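PDB 4W78: hydratase ChsH1 from Mycobacterium tuberculosis, which catalyses, together with its partner ChsH2, the hydration of a steroid enoyl-CoA, 3-oxo-4,17-pregnadiene-20-carboxyl-CoA, during degradation of the cholesterol side chain. Local coordinates for the interface of chains A and B. Sequence-based numbering; all coordinates share one arbitrary frame. Chains: chain A, Hydratase ChsH1; chain B, Hydratase ChsH2.

The C-alpha centres of contact 1 and contact 2 lie about 12 Å apart, and both belong to one ChsH1-ChsH2 interface. A:Trp35, on helix 29-39, and A:Ala65, in the 3-10 helix 64-66, take part in both, while helix 52-67 of chain B supplies B:Leu53 to contact 2 and B:Thr56, B:Gly57 and B:Gln60 to contact 1. From there contact 1 runs on to strand 72-80 of chain B, and contact 2 to the end of helix 17-26. The shared residues make the two patches one continuous seam of the heterodimeric unit, present twice in the deposited assembly of two ChsH1 and two ChsH2 chains.

Contact 1: the interface of chains A and B. Residues chain A 35, 41, 46, 63-65, 109, 112; chain B 56-57, 60, 71-73, 76.
B:Gln60 enters chain A as a straight arm: CG is anti to the backbone N and the chain continues extended, carrying the amide from helix 52-67 to the start of the 3-10 helix 64-66, where chi3 (-89°) turns the amide plane across the arm. There the two amide ends are sorted by what they meet. B:Gln60 OE1 accepts the backbone N-H of A:Ala65 at 2.9 Å from N, a bent bond (137° at H) whose donor stands above the carbonyl plane and not on a lone pair. The A:Pro64 ring, crossing the glutamine at about a right angle, packs against the same oxygen. B:Gln60 NE2 is hydrogen-bonded to a water at 2.9 Å, which is 2.6 Å from A:Asp41 OD2 and also bonded to the B:Gly57 carbonyl. With OE1 held by A:Ala65 N and NE2 by the water, the amide rotation is likely to be fixed. The same water lies at the edge of the A:Trp35 indole, in its plane. A:Tyr46 meets the amide tip to tip, the two planes inclined. The benzo carbons CZ2 and CH2 of A:Trp35 pack on B:Gly57 CA, 3.5 Å from CZ2.

Two further tyrosines clasp A:Pro64 and address strand 72-80. A:Tyr109 has A:Pro64 CB 3.6 Å above its ring centre, whereas CG lies over the rim of A:Tyr112. The hydroxyl OH of A:Tyr112 accepts B:Ile73 N at 2.9 Å in a nearly straight bond (168° at H), with the donor in the ring plane, and B:Leu72 CD2 touches the ring carbon CE1. A:Tyr109 lies alongside B:Ile73, pointing the same way, and its tip reaches B:Ile76 and B:Thr56. A second water joins the carbonyls of A:Tyr109 and B:Ile73. These polar and apolar contacts set the helix and strand of ChsH2 against the proline turn of ChsH1, which would help keep the two subunits of the complex in register.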
# COMPACT_ATOMS: atom_id res chain seq x y z
N TRP A 35 -2.06 7.40 -3.33
CA TRP A 35 -1.78 7.28 -4.76
C TRP A 35 -1.02 8.50 -5.28
O TRP A 35 0.04 8.33 -5.91
CB TRP A 35 -3.10 7.06 -5.51
CG TRP A 35 -3.01 6.65 -6.95
CD1 TRP A 35 -3.12 5.39 -7.46
CD2 TRP A 35 -2.87 7.53 -8.08
NE1 TRP A 35 -3.05 5.43 -8.84
CE2 TRP A 35 -2.89 6.73 -9.24
CE3 TRP A 35 -2.75 8.91 -8.21
CZ2 TRP A 35 -2.78 7.26 -10.51
CZ3 TRP A 35 -2.61 9.45 -9.50
CH2 TRP A 35 -2.62 8.62 -10.62
N ASP A 41 2.34 12.88 -8.28
CA ASP A 41 1.51 13.83 -9.02
C ASP A 41 1.04 14.93 -8.09
O ASP A 41 0.20 14.69 -7.21
CB ASP A 41 0.31 13.12 -9.65
CG ASP A 41 -0.43 14.01 -10.63
OD1 ASP A 41 -0.23 15.24 -10.60
OD2 ASP A 41 -1.23 13.47 -11.44
N TYR A 46 -6.55 17.21 -6.71
CA TYR A 46 -6.78 15.93 -6.03
C TYR A 46 -6.70 16.07 -4.51
O TYR A 46 -7.03 15.12 -3.78
CB TYR A 46 -5.75 14.89 -6.49
CG TYR A 46 -5.70 14.67 -8.00
CD1 TYR A 46 -6.85 14.67 -8.77
CD2 TYR A 46 -4.48 14.47 -8.64
CE1 TYR A 46 -6.79 14.49 -10.15
CE2 TYR A 46 -4.41 14.27 -10.00
CZ TYR A 46 -5.57 14.28 -10.76
OH TYR A 46 -5.49 14.08 -12.13
N PRO A 63 -8.16 11.30 -9.16
CA PRO A 63 -7.46 11.17 -10.44
C PRO A 63 -8.18 10.17 -11.34
O PRO A 63 -8.53 9.09 -10.89
CB PRO A 63 -6.08 10.62 -10.05
CG PRO A 63 -5.92 10.95 -8.59
CD PRO A 63 -7.31 10.97 -8.00
N PRO A 64 -8.41 10.52 -12.62
CA PRO A 64 -9.13 9.59 -13.51
C PRO A 64 -8.44 8.23 -13.57
O PRO A 64 -9.13 7.19 -13.56
CB PRO A 64 -9.06 10.29 -14.86
CG PRO A 64 -9.05 11.75 -14.49
CD PRO A 64 -8.22 11.85 -13.24
N ALA A 65 -7.11 8.23 -13.59
CA ALA A 65 -6.33 7.00 -13.69
C ALA A 65 -6.43 6.09 -12.47
O ALA A 65 -5.89 5.00 -12.48
CB ALA A 65 -4.86 7.33 -13.98
N TYR A 109 -12.62 7.99 -19.66
CA TYR A 109 -13.21 8.55 -18.44
C TYR A 109 -14.35 9.49 -18.81
O TYR A 109 -14.13 10.54 -19.42
CB TYR A 109 -12.14 9.28 -17.62
CG TYR A 109 -10.84 8.51 -17.53
CD1 TYR A 109 -10.74 7.37 -16.73
CD2 TYR A 109 -9.72 8.91 -18.24
CE1 TYR A 109 -9.56 6.64 -16.67
CE2 TYR A 109 -8.54 8.20 -18.19
CZ TYR A 109 -8.47 7.06 -17.39
OH TYR A 109 -7.29 6.37 -17.34
N TYR A 112 -15.11 13.02 -13.99
CA TYR A 112 -14.30 12.87 -12.79
C TYR A 112 -15.20 12.43 -11.63
O TYR A 112 -16.36 12.84 -11.54
CB TYR A 112 -13.61 14.21 -12.45
CG TYR A 112 -12.38 14.49 -13.29
CD1 TYR A 112 -12.46 14.62 -14.68
CD2 TYR A 112 -11.14 14.64 -12.70
CE1 TYR A 112 -11.33 14.86 -15.45
CE2 TYR A 112 -10.00 14.91 -13.44
CZ TYR A 112 -10.10 15.01 -14.82
OH TYR A 112 -8.96 15.25 -15.56
N THR B 56 -0.27 4.02 -16.18
CA THR B 56 -1.42 4.86 -16.47
C THR B 56 -1.37 6.17 -15.67
O THR B 56 -1.59 7.26 -16.21
CB THR B 56 -2.73 4.10 -16.20
OG1 THR B 56 -2.69 2.82 -16.86
CG2 THR B 56 -3.92 4.89 -16.73
N GLY B 57 -1.07 6.06 -14.38
CA GLY B 57 -0.97 7.24 -13.53
C GLY B 57 0.16 8.18 -13.91
O GLY B 57 0.00 9.39 -13.82
N GLN B 60 -0.72 10.02 -17.05
CA GLN B 60 -1.65 11.08 -16.67
C GLN B 60 -0.91 12.28 -16.07
O GLN B 60 -1.11 13.42 -16.49
CB GLN B 60 -2.67 10.53 -15.68
CG GLN B 60 -3.68 11.55 -15.22
CD GLN B 60 -4.72 10.93 -14.35
OE1 GLN B 60 -5.75 10.44 -14.84
NE2 GLN B 60 -4.48 10.94 -13.06
N ALA B 71 -6.82 20.96 -16.91
CA ALA B 71 -6.93 19.94 -17.95
C ALA B 71 -7.93 18.86 -17.54
O ALA B 71 -7.97 18.44 -16.38
CB ALA B 71 -5.57 19.31 -18.23
N LEU B 72 -8.74 18.42 -18.50
CA LEU B 72 -9.66 17.31 -18.26
C LEU B 72 -9.24 16.11 -19.08
O LEU B 72 -9.34 16.13 -20.31
CB LEU B 72 -11.09 17.70 -18.63
CG LEU B 72 -11.71 18.81 -17.78
CD1 LEU B 72 -13.00 19.24 -18.41
CD2 LEU B 72 -11.94 18.29 -16.37
N ILE B 73 -8.77 15.07 -18.41
CA ILE B 73 -8.35 13.85 -19.11
C ILE B 73 -9.55 13.03 -19.55
O ILE B 73 -10.39 12.65 -18.73
CB ILE B 73 -7.45 12.99 -18.21
CG1 ILE B 73 -6.23 13.81 -17.76
CG2 ILE B 73 -7.04 11.71 -18.93
CD1 ILE B 73 -5.41 14.35 -18.91
N ILE B 76 -6.94 7.50 -21.75
CA ILE B 76 -5.54 7.10 -21.80
C ILE B 76 -5.45 5.71 -22.39
O ILE B 76 -6.02 4.76 -21.84
CB ILE B 76 -4.90 7.11 -20.39
CG1 ILE B 76 -4.89 8.54 -19.81
CG2 ILE B 76 -3.47 6.53 -20.44
CD1 ILE B 76 -4.51 8.60 -18.32
O HOH W 1 -13.16 12.90 -18.05
O HOH W 2 -1.71 11.13 -12.33

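Contact 2: the interface of chains A and B. Residues chain A 31, 35, 65, 68-72; chain B 26-29, 53.
The backbone of chain B leaves helix 17-26 at B:Ala26 and turns through B:Arg28, whose positive phi and psi (59/36°) are of the left-handed helical kind, while chain A offers carbonyls from the end of helix 67-70 and the loop after it. B:Arg28 starts with CG anti to its carbonyl carbon and bends at chi3 (60°), bringing the guanidinium to those carbonyls. B:Arg28 NH1 donates to A:Val69 O at 3.1 Å, nearly along the C=O axis and with the oxygen close to the guanidinium plane. A second, weak bond runs from B:Arg28 NH1 to A:Met72 O at 3.0 Å. A positive guanidinium here may be favoured by the carbonyl-rich end of the short helix 67-70.

The aliphatic part of the arginine is packed as well: the bent A:Met31 crosses it obliquely, A:Met31 CE to B:Arg28 CD 3.3 Å, and A:Val69 CG1 faces its CG. The two methyls of A:Val69 also lie against the B:Thr27 carbonyl. Folded at chi2 and chi3, A:Met72 curls over the backbone of B:Arg28, its CE reaching B:Asp29 CA at 3.9 Å. Its SD meets B:Leu53 CD1 tip to tip, while B:Leu53 CD2 presses on A:Gln68 CB at 3.5 Å, crossing that extended side chain obliquely.

A:Trp35 turns its pyrrole edge toward chain B, with B:Ala26 O in plane at the CD1 edge, while B:Thr27 CG2 comes near NE1 from out of the plane. A:Trp35 NE1 is 2.8 Å from a water, in the ring plane, that also bonds the carbonyls of A:Ala65 and B:Leu53. Another water links A:Met31 O with B:Ala26 O, 2.7 Å from the latter, so several main-chain oxygens at the seam are bridged. The site anchors the B:Ala26 to B:Asp29 turn on ChsH1 and thereby joins the two chains of the hydratase complex.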
# COMPACT_ATOMS: atom_id res chain seq x y z
N MET A 31 -7.08 7.10 0.21
CA MET A 31 -6.50 6.36 -0.91
C MET A 31 -6.03 7.25 -2.06
O MET A 31 -5.03 6.94 -2.68
CB MET A 31 -7.46 5.29 -1.41
CG MET A 31 -7.58 4.17 -0.42
SD MET A 31 -8.73 2.88 -0.89
CE MET A 31 -8.22 2.54 -2.58
N TRP A 35 -2.06 7.40 -3.33
CA TRP A 35 -1.78 7.28 -4.76
C TRP A 35 -1.02 8.50 -5.28
O TRP A 35 0.04 8.33 -5.91
CB TRP A 35 -3.10 7.06 -5.51
CG TRP A 35 -3.01 6.65 -6.95
CD1 TRP A 35 -3.12 5.39 -7.46
CD2 TRP A 35 -2.87 7.53 -8.08
NE1 TRP A 35 -3.05 5.43 -8.84
CE2 TRP A 35 -2.89 6.73 -9.24
CE3 TRP A 35 -2.75 8.91 -8.21
CZ2 TRP A 35 -2.78 7.26 -10.51
CZ3 TRP A 35 -2.61 9.45 -9.50
CH2 TRP A 35 -2.62 8.62 -10.62
N ALA A 65 -7.11 8.23 -13.59
CA ALA A 65 -6.33 7.00 -13.69
C ALA A 65 -6.43 6.09 -12.47
O ALA A 65 -5.89 5.00 -12.48
CB ALA A 65 -4.86 7.33 -13.98
N GLN A 68 -9.42 2.00 -11.93
CA GLN A 68 -9.24 0.57 -11.72
C GLN A 68 -8.82 0.25 -10.29
O GLN A 68 -9.03 -0.86 -9.80
CB GLN A 68 -8.22 0.04 -12.73
CG GLN A 68 -8.15 -1.45 -12.87
CD GLN A 68 -7.30 -1.86 -14.07
OE1 GLN A 68 -7.03 -1.07 -14.95
NE2 GLN A 68 -6.88 -3.11 -14.10
N VAL A 69 -8.21 1.22 -9.60
CA VAL A 69 -7.77 1.00 -8.23
C VAL A 69 -8.94 0.70 -7.30
O VAL A 69 -8.86 -0.18 -6.44
CB VAL A 69 -6.98 2.23 -7.71
CG1 VAL A 69 -6.52 2.02 -6.29
CG2 VAL A 69 -5.79 2.49 -8.62
N TRP A 70 -10.05 1.42 -7.50
CA TRP A 70 -11.17 1.28 -6.57
C TRP A 70 -11.69 -0.14 -6.53
O TRP A 70 -12.10 -0.62 -5.46
CB TRP A 70 -12.30 2.25 -6.93
CG TRP A 70 -11.82 3.66 -7.02
CD1 TRP A 70 -11.81 4.45 -8.13
CD2 TRP A 70 -11.22 4.44 -5.97
NE1 TRP A 70 -11.26 5.68 -7.84
CE2 TRP A 70 -10.90 5.70 -6.52
CE3 TRP A 70 -10.94 4.19 -4.62
CZ2 TRP A 70 -10.29 6.70 -5.77
CZ3 TRP A 70 -10.34 5.19 -3.87
CH2 TRP A 70 -10.03 6.43 -4.46
N THR A 71 -11.65 -0.82 -7.68
CA THR A 71 -12.26 -2.14 -7.77
C THR A 71 -11.27 -3.31 -7.76
O THR A 71 -11.66 -4.45 -7.98
CB THR A 71 -13.19 -2.25 -9.00
OG1 THR A 71 -12.52 -1.74 -10.14
CG2 THR A 71 -14.46 -1.42 -8.79
N MET A 72 -10.01 -3.04 -7.47
CA MET A 72 -9.05 -4.12 -7.30
C MET A 72 -9.49 -5.07 -6.19
O MET A 72 -10.04 -4.63 -5.18
CB MET A 72 -7.64 -3.58 -6.99
CG MET A 72 -7.04 -2.77 -8.13
SD MET A 72 -6.70 -3.75 -9.62
CE MET A 72 -5.14 -4.50 -9.20
N ALA B 26 -0.02 1.34 -3.85
CA ALA B 26 -0.98 2.44 -3.89
C ALA B 26 -2.02 2.27 -4.98
O ALA B 26 -3.12 2.86 -4.91
CB ALA B 26 -0.28 3.78 -4.04
N THR B 27 -1.70 1.46 -5.99
CA THR B 27 -2.70 1.07 -7.00
C THR B 27 -3.44 -0.20 -6.63
O THR B 27 -4.25 -0.68 -7.42
CB THR B 27 -2.11 0.92 -8.43
OG1 THR B 27 -1.19 -0.19 -8.47
CG2 THR B 27 -1.39 2.20 -8.87
N ARG B 28 -3.20 -0.69 -5.40
CA ARG B 28 -3.84 -1.90 -4.85
C ARG B 28 -3.58 -3.14 -5.69
O ARG B 28 -4.42 -4.06 -5.79
CB ARG B 28 -5.34 -1.68 -4.61
CG ARG B 28 -5.57 -0.59 -3.58
CD ARG B 28 -7.02 -0.52 -3.17
NE ARG B 28 -7.48 -1.77 -2.58
CZ ARG B 28 -8.56 -2.42 -2.98
NH1 ARG B 28 -9.32 -1.93 -3.96
NH2 ARG B 28 -8.90 -3.55 -2.38
N ASP B 29 -2.37 -3.20 -6.24
CA ASP B 29 -1.91 -4.32 -7.03
C ASP B 29 -0.87 -5.06 -6.18
O ASP B 29 0.25 -4.55 -5.97
CB ASP B 29 -1.27 -3.76 -8.28
CG ASP B 29 -0.82 -4.81 -9.21
OD1 ASP B 29 -0.65 -6.01 -8.84
OD2 ASP B 29 -0.61 -4.42 -10.37
N LEU B 53 -0.96 -0.12 -13.82
CA LEU B 53 -1.73 0.99 -13.25
C LEU B 53 -0.83 2.19 -12.92
O LEU B 53 -1.26 3.34 -13.00
CB LEU B 53 -2.47 0.53 -12.00
CG LEU B 53 -3.74 -0.25 -12.32
CD1 LEU B 53 -4.28 -0.86 -11.07
CD2 LEU B 53 -4.75 0.74 -12.89
O HOH W 3 -4.40 4.09 -2.86
O HOH W 4 -3.50 3.97 -11.24